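Long-range contact in Lmo1340 protein (Listeria monocytogenes, PDB 4NLM), which is of unknown function but is a surface protein, probably a lipoprotein, with a YqgU-like six-bladed beta-propeller domain: residues A[188-194]-A[205-211]. Residues are numbered along the deposited sequence; the frame is centred on the assembly and turned at random.
Sequences NLVISNN and LYLQDIR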
ATOM      1  N   ASN A 188      18.951   3.372  -5.788  1.00 16.66           N
ATOM      2  CA  ASN A 188      19.450   4.424  -4.879  1.00 17.55           C
ATOM      3  C   ASN A 188      18.765   5.774  -5.015  1.00 15.87           C
ATOM      4  O   ASN A 188      19.297   6.780  -4.580  1.00 17.80           O
ATOM      5  CB  ASN A 188      20.955   4.650  -5.106  1.00 21.99           C
ATOM      6  CG  ASN A 188      21.821   3.490  -4.633  1.00 23.91           C
ATOM      7  OD1 ASN A 188      21.756   3.084  -3.469  1.00 38.00           O
ATOM      8  ND2 ASN A 188      22.620   2.942  -5.532  1.00 25.33           N
ATOM      9  N   LEU A 189      17.592   5.800  -5.616  1.00 16.47           N
ATOM     10  CA  LEU A 189      16.879   7.038  -5.875  1.00 15.00           C
ATOM     11  C   LEU A 189      15.568   7.099  -5.116  1.00 15.18           C
ATOM     12  O   LEU A 189      14.860   6.090  -4.996  1.00 15.04           O
ATOM     13  CB  LEU A 189      16.541   7.187  -7.357  1.00 18.17           C
ATOM     14  CG  LEU A 189      17.714   7.333  -8.311  1.00 18.85           C
ATOM     15  CD1 LEU A 189      17.263   7.301  -9.762  1.00 22.13           C
ATOM     16  CD2 LEU A 189      18.522   8.597  -8.042  1.00 21.26           C
ATOM     17  N   VAL A 190      15.238   8.280  -4.604  0.50 15.05           N
ATOM     18  CA  VAL A 190      13.971   8.485  -3.901  0.50 15.51           C
ATOM     19  C   VAL A 190      13.341   9.754  -4.433  0.50 14.91           C
ATOM     20  O   VAL A 190      14.034  10.681  -4.843  0.50 13.96           O
ATOM     21  CB  VAL A 190      14.160   8.597  -2.366  0.50 17.23           C
ATOM     22  CG1 VAL A 190      14.996   9.811  -1.994  0.50 17.41           C
ATOM     23  CG2 VAL A 190      12.819   8.688  -1.662  0.50 21.72           C
ATOM     24  N   ILE A 191      12.021   9.738  -4.522  1.00 13.87           N
ATOM     25  CA  ILE A 191      11.247  10.904  -4.873  1.00 13.35           C
ATOM     26  C   ILE A 191      10.522  11.337  -3.586  1.00 12.97           C
ATOM     27  O   ILE A 191      10.061  10.498  -2.801  1.00 14.11           O
ATOM     28  CB  ILE A 191      10.202  10.601  -5.973  1.00 14.13           C
ATOM     29  CG1 ILE A 191      10.853  10.292  -7.318  1.00 16.28           C
ATOM     30  CG2 ILE A 191       9.242  11.768  -6.175  1.00 16.36           C
ATOM     31  CD1 ILE A 191       9.897   9.768  -8.370  1.00 17.79           C
ATOM     32  N   SER A 192      10.479  12.638  -3.392  1.00 12.29           N
ATOM     33  CA  SER A 192       9.766  13.191  -2.245  1.00 13.04           C
ATOM     34  C   SER A 192       8.876  14.339  -2.681  1.00 13.41           C
ATOM     35  O   SER A 192       9.193  15.033  -3.656  1.00 14.86           O
ATOM     36  CB  SER A 192      10.753  13.664  -1.166  1.00 15.77           C
ATOM     37  OG  SER A 192      11.618  14.686  -1.637  1.00 16.92           O
ATOM     38  N   ASN A 193       7.770  14.525  -1.963  1.00 13.68           N
ATOM     39  CA  ASN A 193       6.883  15.640  -2.218  1.00 14.45           C
ATOM     40  C   ASN A 193       7.144  16.622  -1.103  1.00 12.91           C
ATOM     41  O   ASN A 193       6.759  16.389   0.032  1.00 15.39           O
ATOM     42  CB  ASN A 193       5.417  15.209  -2.217  1.00 15.17           C
ATOM     43  CG  ASN A 193       4.479  16.312  -2.691  1.00 14.30           C
ATOM     44  OD1 ASN A 193       4.907  17.396  -3.040  1.00 17.78           O
ATOM     45  ND2 ASN A 193       3.194  16.012  -2.738  1.00 16.55           N
ATOM     46  N   ASN A 194       7.801  17.725  -1.441  1.00 15.72           N
ATOM     47  CA  ASN A 194       8.238  18.696  -0.460  1.00 16.78           C
ATOM     48  C   ASN A 194       7.247  19.845  -0.379  1.00 17.39           C
ATOM     49  O   ASN A 194       7.064  20.607  -1.331  1.00 18.90           O
ATOM     50  CB  ASN A 194       9.645  19.204  -0.803  1.00 17.70           C
ATOM     51  CG  ASN A 194      10.723  18.112  -0.732  1.00 19.50           C
ATOM     52  OD1 ASN A 194      10.431  16.918  -0.628  1.00 22.01           O
ATOM     53  ND2 ASN A 194      11.976  18.526  -0.821  1.00 25.72           N
ATOM     54  N   LEU A 205       7.586  17.880  -6.298  0.50 13.72           N
ATOM     55  CA  LEU A 205       8.267  16.588  -6.286  0.50 13.10           C
ATOM     56  C   LEU A 205       9.715  16.724  -6.695  0.50 13.27           C
ATOM     57  O   LEU A 205       9.997  17.304  -7.732  0.50 15.80           O
ATOM     58  CB  LEU A 205       7.611  15.619  -7.243  0.50 11.55           C
ATOM     59  CG  LEU A 205       6.148  15.310  -7.083  0.50 10.16           C
ATOM     60  CD1 LEU A 205       5.793  14.159  -7.995  0.50 13.42           C
ATOM     61  CD2 LEU A 205       5.894  14.930  -5.637  0.50  9.97           C
ATOM     62  N   TYR A 206      10.594  16.151  -5.873  1.00 14.36           N
ATOM     63  CA  TYR A 206      12.025  16.159  -6.079  1.00 16.05           C
ATOM     64  C   TYR A 206      12.558  14.743  -6.168  1.00 16.23           C
ATOM     65  O   TYR A 206      12.083  13.840  -5.496  1.00 16.78           O
ATOM     66  CB  TYR A 206      12.721  16.867  -4.910  1.00 17.92           C
ATOM     67  CG  TYR A 206      12.564  18.353  -4.948  1.00 19.06           C
ATOM     68  CD1 TYR A 206      11.463  18.958  -4.394  1.00 18.33           C
ATOM     69  CD2 TYR A 206      13.533  19.157  -5.527  1.00 23.39           C
ATOM     70  CE1 TYR A 206      11.303  20.327  -4.421  1.00 23.62           C
ATOM     71  CE2 TYR A 206      13.384  20.534  -5.561  1.00 28.92           C
ATOM     72  CZ  TYR A 206      12.258  21.109  -5.014  1.00 28.23           C
ATOM     73  OH  TYR A 206      12.091  22.474  -5.028  1.00 35.72           O
ATOM     74  N   LEU A 207      13.577  14.570  -7.009  1.00 17.88           N
ATOM     75  CA  LEU A 207      14.300  13.311  -7.164  1.00 16.37           C
ATOM     76  C   LEU A 207      15.694  13.506  -6.560  1.00 17.83           C
ATOM     77  O   LEU A 207      16.318  14.553  -6.753  1.00 19.02           O
ATOM     78  CB  LEU A 207      14.493  12.960  -8.635  1.00 20.01           C
ATOM     79  CG  LEU A 207      15.178  11.630  -8.957  1.00 18.83           C
ATOM     80  CD1 LEU A 207      14.360  10.448  -8.453  1.00 19.42           C
ATOM     81  CD2 LEU A 207      15.399  11.490 -10.462  1.00 22.13           C
ATOM     82  N   GLN A 208      16.175  12.515  -5.831  1.00 15.34           N
ATOM     83  CA  GLN A 208      17.521  12.584  -5.257  1.00 16.10           C
ATOM     84  C   GLN A 208      18.083  11.207  -5.059  1.00 17.01           C
ATOM     85  O   GLN A 208      17.373  10.226  -4.905  1.00 16.50           O
ATOM     86  CB  GLN A 208      17.487  13.273  -3.896  1.00 18.25           C
ATOM     87  CG  GLN A 208      16.397  12.740  -2.974  1.00 20.43           C
ATOM     88  CD  GLN A 208      15.288  13.754  -2.680  1.00 18.84           C
ATOM     89  OE1 GLN A 208      15.585  14.825  -2.119  1.00 23.73           O
ATOM     90  NE2 GLN A 208      14.006  13.419  -3.003  1.00 19.13           N
ATOM     91  N   ASP A 209      19.405  11.136  -5.094  1.00 16.94           N
ATOM     92  CA  ASP A 209      20.115   9.919  -4.766  1.00 17.78           C
ATOM     93  C   ASP A 209      20.255   9.893  -3.244  1.00 19.61           C
ATOM     94  O   ASP A 209      20.675  10.870  -2.642  1.00 20.57           O
ATOM     95  CB  ASP A 209      21.474   9.913  -5.458  1.00 20.90           C
ATOM     96  CG  ASP A 209      22.189   8.580  -5.347  1.00 27.22           C
ATOM     97  OD1 ASP A 209      22.403   8.102  -4.217  1.00 26.09           O
ATOM     98  OD2 ASP A 209      22.514   8.003  -6.405  1.00 32.89           O
ATOM     99  N   ILE A 210      19.926   8.770  -2.629  1.00 16.70           N
ATOM    100  CA  ILE A 210      19.910   8.654  -1.149  1.00 20.62           C
ATOM    101  C   ILE A 210      21.256   8.780  -0.469  1.00 22.64           C
ATOM    102  O   ILE A 210      21.361   8.924   0.758  1.00 22.81           O
ATOM    103  CB  ILE A 210      19.293   7.327  -0.673  1.00 24.47           C
ATOM    104  CG1 ILE A 210      20.118   6.124  -1.131  1.00 24.05           C
ATOM    105  CG2 ILE A 210      17.853   7.219  -1.123  1.00 21.00           C
ATOM    106  CD1 ILE A 210      19.647   4.804  -0.559  1.00 26.32           C
ATOM    107  N   ARG A 211      22.299   8.709  -1.267  1.00 21.72           N
ATOM    108  CA  ARG A 211      23.646   8.795  -0.759  1.00 22.50           C
ATOM    109  C   ARG A 211      24.140  10.234  -0.676  1.00 25.84           C
ATOM    110  O   ARG A 211      25.072  10.525   0.087  1.00 29.51           O
ATOM    111  CB  ARG A 211      24.539   7.993  -1.693  1.00 25.11           C
ATOM    112  CG  ARG A 211      24.261   6.496  -1.634  1.00 28.36           C
ATOM    113  CD  ARG A 211      25.034   5.754  -2.703  1.00 31.07           C
ATOM    114  NE  ARG A 211      24.568   6.102  -4.039  1.00 30.70           N
ATOM    115  CZ  ARG A 211      25.097   5.680  -5.186  1.00 36.34           C
ATOM    116  NH1 ARG A 211      24.544   6.076  -6.327  1.00 35.73           N
ATOM    117  NH2 ARG A 211      26.161   4.879  -5.212  1.00 39.33           N
TER
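Gln208 CG sits between its backbone N and carbonyl carbon (chi1 48°), and a bend at chi2 (-113°) swings the amide across to Val190 and Ser192. Gln208 NE2 donates a hydrogen bond to Ser192 OG at 3.0 Å. Gln208 NE2 also hydrogen-bonds to Val190 O at 3.3 Å, from above the carbonyl plane. Gln208 N reaches the same oxygen more directly, so one residue grips Val190 O twice. Backbone bonds between Val190 and Gln208 and between Ser192 and Tyr206 set the antiparallel register. Ile210 N, just past the strand end, hydrogen-bonds to Asn188 O at 2.9 Å. On the sheet face that carries Leu189, Ile191 and Leu207, Leu207 CD1 meets Ile191 CG1 at 3.7 Å. At the open end of the hairpin, the Asn188 amide stacks over the Arg211 guanidinium, with planes 20° apart. Asp209 holds that guanidinium from the edge in a side-on, two-nitrogen salt bridge. Asp209 OD1 also accepts a hydrogen bond from Arg211 N, which makes an Asx turn. The hairpin forms the two middle strands of a four-stranded propeller blade. Strand 182-184 flanks 189-194, strand 212-223 flanks 203-209, and Phe226 of strand 225-229 packs against Ile191, Asn193 and Leu205.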